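Local atomic coordinates of endo-1,4-beta-xylanase C (Paenibacillus barcinonensis, PDB entry 4XUR), a protein that hydrolyses internal beta-1,4 linkages of xylan and is represented here by its second family 22 carbohydrate-binding module, which binds xylo-oligosaccharides. Residues A[14-26]-A[162-174]. Residues are numbered along the deposited sequence; the frame is centred on the assembly and turned at random.
Unlike the reference sequence in segment 14-26: Asp19 (reference Tyr). With CA (calcium ion), chain G.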
ATOM      1  N   ALA A  14       6.702 -14.016 -10.526  1.00 24.28           N
ATOM      2  CA  ALA A  14       7.250 -12.596 -10.353  1.00 21.37           C
ATOM      3  C   ALA A  14       6.709 -11.550 -11.345  1.00 19.57           C
ATOM      4  O   ALA A  14       7.328 -11.286 -12.389  1.00 20.63           O
ATOM      5  CB  ALA A  14       8.756 -12.697 -10.466  1.00 20.07           C
ATOM      6  N   LEU A  15       5.544 -10.956 -11.061  1.00 15.16           N
ATOM      7  CA  LEU A  15       4.846 -10.049 -11.995  1.00 13.65           C
ATOM      8  C   LEU A  15       5.192  -8.566 -11.771  1.00 12.66           C
ATOM      9  O   LEU A  15       5.092  -7.727 -12.668  1.00 11.99           O
ATOM     10  CB  LEU A  15       3.333 -10.293 -11.858  1.00 13.68           C
ATOM     11  CG  LEU A  15       2.935 -11.779 -11.867  1.00 14.16           C
ATOM     12  CD1 LEU A  15       1.419 -11.946 -11.867  1.00 14.47           C
ATOM     13  CD2 LEU A  15       3.520 -12.467 -13.054  1.00 14.53           C
ATOM     14  N   PHE A  16       5.549  -8.250 -10.522  1.00 12.10           N
ATOM     15  CA  PHE A  16       5.825  -6.896 -10.118  1.00 11.40           C
ATOM     16  C   PHE A  16       6.694  -7.030  -8.867  1.00 11.98           C
ATOM     17  O   PHE A  16       6.443  -7.886  -8.030  1.00 10.87           O
ATOM     18  CB  PHE A  16       4.512  -6.174  -9.767  1.00 12.81           C
ATOM     19  CG  PHE A  16       4.697  -4.793  -9.183  1.00 12.59           C
ATOM     20  CD1 PHE A  16       4.854  -3.738 -10.038  1.00 13.38           C
ATOM     21  CD2 PHE A  16       4.653  -4.569  -7.830  1.00 13.70           C
ATOM     22  CE1 PHE A  16       5.004  -2.421  -9.546  1.00 14.01           C
ATOM     23  CE2 PHE A  16       4.794  -3.263  -7.319  1.00 13.36           C
ATOM     24  CZ  PHE A  16       4.954  -2.220  -8.195  1.00 13.87           C
ATOM     25  N   LYS A  17       7.747  -6.181  -8.791  1.00 13.11           N
ATOM     26  CA  LYS A  17       8.640  -6.165  -7.614  1.00 13.86           C
ATOM     27  C   LYS A  17       9.105  -4.712  -7.350  1.00 13.46           C
ATOM     28  O   LYS A  17       9.428  -4.000  -8.300  1.00 12.58           O
ATOM     29  CB  LYS A  17       9.865  -7.045  -7.829  1.00 16.61           C
ATOM     30  CG  LYS A  17       9.669  -8.547  -7.655  1.00 19.00           C
ATOM     31  CD  LYS A  17      11.034  -9.174  -7.248  1.00 20.90           C
ATOM     32  CE  LYS A  17      11.111 -10.651  -7.555  1.00 23.62           C
ATOM     33  NZ  LYS A  17      11.382 -10.896  -9.001  1.00 24.57           N
ATOM     34  N   ALA A  18       9.079  -4.268  -6.086  1.00 13.64           N
ATOM     35  CA  ALA A  18       9.655  -3.034  -5.700  1.00 14.28           C
ATOM     36  C   ALA A  18      10.511  -3.125  -4.412  1.00 14.57           C
ATOM     37  O   ALA A  18       9.989  -3.415  -3.353  1.00 14.02           O
ATOM     38  CB  ALA A  18       8.567  -1.935  -5.526  1.00 14.04           C
ATOM     39  N   ASP A  19      11.818  -2.899  -4.580  1.00 15.13           N
ATOM     40  CA  ASP A  19      12.729  -2.980  -3.442  1.00 16.87           C
ATOM     41  C   ASP A  19      13.357  -1.618  -3.146  1.00 16.09           C
ATOM     42  O   ASP A  19      14.018  -1.472  -2.141  1.00 17.05           O
ATOM     43  CB  ASP A  19      13.786  -4.086  -3.611  1.00 18.33           C
ATOM     44  CG  ASP A  19      14.723  -3.818  -4.819  1.00 19.19           C
ATOM     45  OD1 ASP A  19      14.881  -2.662  -5.263  1.00 20.80           O
ATOM     46  OD2 ASP A  19      15.308  -4.773  -5.320  1.00 22.03           O
ATOM     47  N   PHE A  20      13.082  -0.620  -4.010  1.00 16.12           N
ATOM     48  CA  PHE A  20      13.527   0.752  -3.844  1.00 16.91           C
ATOM     49  C   PHE A  20      15.036   0.984  -3.749  1.00 17.00           C
ATOM     50  O   PHE A  20      15.466   2.084  -3.456  1.00 17.90           O
ATOM     51  CB  PHE A  20      12.842   1.406  -2.607  1.00 16.55           C
ATOM     52  CG  PHE A  20      11.365   1.291  -2.697  1.00 15.40           C
ATOM     53  CD1 PHE A  20      10.671   2.137  -3.584  1.00 16.42           C
ATOM     54  CD2 PHE A  20      10.706   0.388  -1.968  1.00 16.32           C
ATOM     55  CE1 PHE A  20       9.298   2.006  -3.739  1.00 16.03           C
ATOM     56  CE2 PHE A  20       9.279   0.243  -2.081  1.00 16.02           C
ATOM     57  CZ  PHE A  20       8.609   1.055  -2.958  1.00 17.06           C
ATOM     58  N   GLU A  21      15.805   0.000  -4.157  1.00 17.51           N
ATOM     59  CA  GLU A  21      17.266   0.055  -3.942  1.00 19.20           C
ATOM     60  C   GLU A  21      17.939   0.955  -4.944  1.00 20.36           C
ATOM     61  O   GLU A  21      19.075   1.451  -4.677  1.00 19.93           O
ATOM     62  CB  GLU A  21      17.840  -1.349  -3.944  1.00 19.50           C
ATOM     63  CG  GLU A  21      17.470  -2.194  -2.723  1.00 19.83           C
ATOM     64  CD  GLU A  21      17.724  -1.509  -1.373  1.00 21.34           C
ATOM     65  OE1 GLU A  21      18.886  -1.124  -1.090  1.00 21.17           O
ATOM     66  OE2 GLU A  21      16.778  -1.356  -0.555  1.00 17.85           O
ATOM     67  N   ASP A  22      17.291   1.161  -6.098  1.00 19.62           N
ATOM     68  CA  ASP A  22      17.699   2.156  -7.075  1.00 19.57           C
ATOM     69  C   ASP A  22      17.401   3.613  -6.698  1.00 20.42           C
ATOM     70  O   ASP A  22      17.737   4.521  -7.473  1.00 18.68           O
ATOM     71  CB  ASP A  22      17.085   1.846  -8.458  1.00 20.96           C
ATOM     72  CG  ASP A  22      15.544   1.790  -8.453  1.00 23.74           C
ATOM     73  OD1 ASP A  22      14.899   2.316  -7.494  1.00 25.28           O
ATOM     74  OD2 ASP A  22      14.955   1.191  -9.384  1.00 25.72           O
ATOM     75  N   GLY A  23      16.658   3.853  -5.616  1.00 18.89           N
ATOM     76  CA  GLY A  23      16.323   5.191  -5.163  1.00 19.63           C
ATOM     77  C   GLY A  23      15.156   5.856  -5.832  1.00 19.39           C
ATOM     78  O   GLY A  23      14.896   7.057  -5.619  1.00 20.29           O
ATOM     79  N   ASN A  24      14.452   5.098  -6.681  1.00 18.55           N
ATOM     80  CA  ASN A  24      13.451   5.730  -7.556  1.00 17.70           C
ATOM     81  C   ASN A  24      12.077   5.579  -6.992  1.00 15.86           C
ATOM     82  O   ASN A  24      11.676   4.486  -6.628  1.00 16.26           O
ATOM     83  CB  ASN A  24      13.474   5.130  -8.976  1.00 19.02           C
ATOM     84  CG  ASN A  24      14.779   5.402  -9.706  1.00 21.15           C
ATOM     85  OD1 ASN A  24      15.397   6.460  -9.538  1.00 20.90           O
ATOM     86  ND2 ASN A  24      15.205   4.435 -10.500  1.00 22.55           N
ATOM     87  N   ILE A  25      11.325   6.684  -6.981  1.00 15.52           N
ATOM     88  CA  ILE A  25       9.900   6.599  -6.594  1.00 14.76           C
ATOM     89  C   ILE A  25       9.058   5.819  -7.560  1.00 14.51           C
ATOM     90  O   ILE A  25       8.005   5.263  -7.180  1.00 14.50           O
ATOM     91  CB  ILE A  25       9.320   8.032  -6.441  1.00 15.20           C
ATOM     92  CG1 ILE A  25       7.977   7.995  -5.719  1.00 15.89           C
ATOM     93  CG2 ILE A  25       9.192   8.663  -7.799  1.00 15.88           C
ATOM     94  CD1 ILE A  25       8.036   7.422  -4.340  1.00 15.04           C
ATOM     95  N   GLY A  26       9.453   5.783  -8.843  1.00 15.61           N
ATOM     96  CA  GLY A  26       8.654   5.081  -9.842  1.00 14.83           C
ATOM     97  C   GLY A  26       7.289   5.716 -10.007  1.00 13.15           C
ATOM     98  O   GLY A  26       7.167   6.933 -10.061  1.00 13.65           O
ATOM     99  N   ILE A 162       0.358   8.039  12.099  1.00 15.27           N
ATOM    100  CA  ILE A 162       1.764   7.945  12.194  1.00 15.78           C
ATOM    101  C   ILE A 162       2.427   7.657  10.842  1.00 16.80           C
ATOM    102  O   ILE A 162       1.834   6.982   9.977  1.00 16.31           O
ATOM    103  CB  ILE A 162       2.241   6.842  13.199  1.00 16.56           C
ATOM    104  CG1 ILE A 162       1.602   5.501  12.856  1.00 16.43           C
ATOM    105  CG2 ILE A 162       1.956   7.267  14.619  1.00 15.47           C
ATOM    106  CD1 ILE A 162       2.588   4.378  12.958  1.00 18.69           C
ATOM    107  N   PRO A 163       3.664   8.179  10.619  1.00 15.34           N
ATOM    108  CA  PRO A 163       4.397   7.823   9.409  1.00 14.81           C
ATOM    109  C   PRO A 163       4.815   6.364   9.423  1.00 14.00           C
ATOM    110  O   PRO A 163       4.922   5.754  10.503  1.00 14.36           O
ATOM    111  CB  PRO A 163       5.644   8.717   9.467  1.00 14.79           C
ATOM    112  CG  PRO A 163       5.875   8.907  10.944  1.00 15.33           C
ATOM    113  CD  PRO A 163       4.499   8.959  11.579  1.00 16.92           C
ATOM    114  N   PHE A 164       5.034   5.762   8.252  1.00 14.34           N
ATOM    115  CA  PHE A 164       5.457   4.382   8.176  1.00 13.40           C
ATOM    116  C   PHE A 164       6.160   4.077   6.835  1.00 13.53           C
ATOM    117  O   PHE A 164       6.074   4.836   5.903  1.00 11.88           O
ATOM    118  CB  PHE A 164       4.305   3.389   8.414  1.00 14.22           C
ATOM    119  CG  PHE A 164       3.216   3.409   7.358  1.00 14.05           C
ATOM    120  CD1 PHE A 164       3.364   2.701   6.209  1.00 14.11           C
ATOM    121  CD2 PHE A 164       2.072   4.142   7.562  1.00 13.57           C
ATOM    122  CE1 PHE A 164       2.358   2.733   5.247  1.00 14.41           C
ATOM    123  CE2 PHE A 164       1.048   4.145   6.627  1.00 14.55           C
ATOM    124  CZ  PHE A 164       1.230   3.429   5.460  1.00 14.13           C
ATOM    125  N   TYR A 165       6.881   2.977   6.852  1.00 12.75           N
ATOM    126  CA  TYR A 165       7.735   2.505   5.755  1.00 13.42           C
ATOM    127  C   TYR A 165       7.133   1.280   5.129  1.00 12.48           C
ATOM    128  O   TYR A 165       6.558   0.462   5.825  1.00 12.16           O
ATOM    129  CB  TYR A 165       9.142   2.115   6.280  1.00 14.51           C
ATOM    130  CG  TYR A 165       9.822   3.260   7.043  1.00 14.58           C
ATOM    131  CD1 TYR A 165       9.528   3.480   8.400  1.00 14.81           C
ATOM    132  CD2 TYR A 165      10.662   4.141   6.372  1.00 15.77           C
ATOM    133  CE1 TYR A 165      10.147   4.554   9.103  1.00 16.56           C
ATOM    134  CE2 TYR A 165      11.263   5.220   7.031  1.00 15.59           C
ATOM    135  CZ  TYR A 165      11.007   5.386   8.414  1.00 15.74           C
ATOM    136  OH  TYR A 165      11.588   6.445   9.076  1.00 16.50           O
ATOM    137  N   VAL A 166       7.263   1.159   3.804  1.00 12.12           N
ATOM    138  CA  VAL A 166       7.046  -0.129   3.138  1.00 12.55           C
ATOM    139  C   VAL A 166       8.245  -0.515   2.261  1.00 11.50           C
ATOM    140  O   VAL A 166       8.989   0.370   1.841  1.00 12.39           O
ATOM    141  CB  VAL A 166       5.780  -0.180   2.217  1.00 11.67           C
ATOM    142  CG1 VAL A 166       4.515   0.113   3.030  1.00 12.00           C
ATOM    143  CG2 VAL A 166       5.882   0.773   1.052  1.00 11.88           C
ATOM    144  N   ASP A 167       8.433  -1.797   2.050  1.00 11.36           N
ATOM    145  CA  ASP A 167       9.556  -2.336   1.270  1.00 11.99           C
ATOM    146  C   ASP A 167       9.222  -3.726   0.721  1.00 11.75           C
ATOM    147  O   ASP A 167       8.278  -4.379   1.159  1.00 11.95           O
ATOM    148  CB  ASP A 167      10.829  -2.406   2.158  1.00 11.34           C
ATOM    149  CG  ASP A 167      12.114  -2.375   1.391  1.00 11.67           C
ATOM    150  OD1 ASP A 167      12.154  -2.125   0.149  1.00 10.05           O
ATOM    151  OD2 ASP A 167      13.147  -2.557   2.078  1.00 10.54           O
ATOM    152  N   ASP A 168       9.994  -4.166  -0.269  1.00 13.11           N
ATOM    153  CA  ASP A 168       9.926  -5.541  -0.801  1.00 13.51           C
ATOM    154  C   ASP A 168       8.485  -5.947  -1.215  1.00 12.29           C
ATOM    155  O   ASP A 168       7.971  -7.004  -0.798  1.00 12.43           O
ATOM    156  CB  ASP A 168      10.541  -6.548   0.181  1.00 14.34           C
ATOM    157  CG  ASP A 168      12.071  -6.441   0.255  1.00 14.45           C
ATOM    158  OD1 ASP A 168      12.723  -5.904  -0.704  1.00 14.14           O
ATOM    159  OD2 ASP A 168      12.634  -6.867   1.298  1.00 15.53           O
ATOM    160  N   VAL A 169       7.863  -5.089  -2.000  1.00 11.94           N
ATOM    161  CA  VAL A 169       6.514  -5.311  -2.527  1.00 12.70           C
ATOM    162  C   VAL A 169       6.668  -6.265  -3.705  1.00 13.79           C
ATOM    163  O   VAL A 169       7.528  -6.054  -4.581  1.00 14.44           O
ATOM    164  CB  VAL A 169       5.883  -4.016  -3.052  1.00 12.76           C
ATOM    165  CG1 VAL A 169       4.491  -4.322  -3.551  1.00 11.76           C
ATOM    166  CG2 VAL A 169       5.807  -2.958  -1.960  1.00 12.86           C
ATOM    167  N   GLN A 170       5.880  -7.327  -3.705  1.00 14.33           N
ATOM    168  CA  GLN A 170       5.954  -8.316  -4.738  1.00 13.73           C
ATOM    169  C   GLN A 170       4.572  -8.802  -5.097  1.00 13.71           C
ATOM    170  O   GLN A 170       3.726  -8.996  -4.231  1.00 12.98           O
ATOM    171  CB  GLN A 170       6.840  -9.459  -4.267  1.00 15.07           C
ATOM    172  CG  GLN A 170       7.158 -10.497  -5.330  1.00 17.31           C
ATOM    173  CD  GLN A 170       8.286 -11.451  -4.883  1.00 19.28           C
ATOM    174  OE1 GLN A 170       9.414 -11.037  -4.756  1.00 23.11           O
ATOM    175  NE2 GLN A 170       7.954 -12.727  -4.643  1.00 22.10           N
ATOM    176  N   ILE A 171       4.334  -9.022  -6.410  1.00 12.11           N
ATOM    177  CA  ILE A 171       3.143  -9.722  -6.841  1.00 11.96           C
ATOM    178  C   ILE A 171       3.550 -10.963  -7.686  1.00 12.08           C
ATOM    179  O   ILE A 171       4.429 -10.864  -8.497  1.00 11.57           O
ATOM    180  CB  ILE A 171       2.250  -8.852  -7.747  1.00 12.49           C
ATOM    181  CG1 ILE A 171       1.863  -7.546  -7.003  1.00 12.32           C
ATOM    182  CG2 ILE A 171       1.027  -9.605  -8.160  1.00 11.41           C
ATOM    183  CD1 ILE A 171       1.017  -6.524  -7.769  1.00 13.24           C
ATOM    184  N   THR A 172       2.923 -12.090  -7.474  1.00 13.14           N
ATOM    185  CA  THR A 172       3.314 -13.280  -8.129  1.00 14.86           C
ATOM    186  C   THR A 172       2.114 -14.031  -8.642  1.00 14.40           C
ATOM    187  O   THR A 172       1.044 -13.915  -8.143  1.00 13.84           O
ATOM    188  CB  THR A 172       4.187 -14.153  -7.196  1.00 15.64           C
ATOM    189  OG1 THR A 172       3.495 -14.342  -5.977  1.00 16.68           O
ATOM    190  CG2 THR A 172       5.541 -13.462  -6.886  1.00 15.41           C
ATOM    191  N   ALA A 173       2.359 -14.788  -9.713  1.00 14.34           N
ATOM    192  CA  ALA A 173       1.373 -15.694 -10.286  1.00 15.33           C
ATOM    193  C   ALA A 173       1.052 -16.876  -9.411  1.00 15.71           C
ATOM    194  O   ALA A 173       1.875 -17.270  -8.572  1.00 15.40           O
ATOM    195  CB  ALA A 173       1.944 -16.220 -11.627  1.00 16.21           C
ATOM    196  N   THR A 174      -0.131 -17.433  -9.608  1.00 18.11           N
ATOM    197  CA  THR A 174      -0.657 -18.556  -8.836  1.00 18.32           C
ATOM    198  C   THR A 174      -1.173 -19.656  -9.779  1.00 20.86           C
ATOM    199  O   THR A 174      -1.257 -19.409 -11.028  1.00 24.64           O
ATOM    200  CB  THR A 174      -1.873 -18.185  -7.956  1.00 17.70           C
ATOM    201  OG1 THR A 174      -3.003 -17.858  -8.786  1.00 17.87           O
ATOM    202  CG2 THR A 174      -1.543 -17.020  -7.042  1.00 20.22           C
TER
HETATM  203 CA    CA G1005      14.626  -2.043   0.093  1.00 16.43          CA
HETATM  204  O   HOH W   1      14.888  -4.190  -0.321  1.00 16.82           O
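A chi1 of 174° sets CG of Phe16 anti to the backbone N and brings the ring edge to Val169, with Phe16 CE2 3.9 Å from Val169 CG1, which lies in the ring plane. Val169 turns CG1 to the ring by the same kind of torsion (chi1 -179°). Ile171 sets CD1 beside CB of Phe16, and Tyr69 packs edge-to-face with the ring. Ala18 continues this buried face against Val169.

On the other face, Lys17 and Gln170 run side by side in the same direction. Gln170 OE1 lies 3.3 Å from Lys17 CE, and the two CG atoms also touch. The amide oxygen rests on lysine methylenes, with no hydrogen bond between the side chains. Cutting Gln170 back to alanine removes the amide and CG alongside Lys17, and would probably leave the lysine chain freer to turn.

The strands 16-18 and 164-173 are antiparallel. Ile171 N donates to Phe16 O (2.9 Å), and Ala18 N to Val169 O (2.8 Å). Two beta bulges frame the pairing. Leu15 and Phe16 both face Ile171 in a classic bulge, where Leu15 N gives the strong bond to Ile171 O (2.8 Å) and Phe16 N a weak one. Asp168 and Val169 both face Ala18 in a G1 bulge.

Beyond the G1 bulge the two segments meet at a calcium ion. Asp167 binds through both carboxylate oxygens, and His44 N also donates to its OD2. Asp19 O binds calcium at 2.4 Å, as does Glu21 OE2. A water on the metal donates to Asp168 OD1. Asp19 OD1 accepts from Glu21 N, from above the carboxylate plane, in an Asx turn. Ser46 and Arg48 complete this calcium site on the antiparallel beta-sandwich of the xylan-binding module.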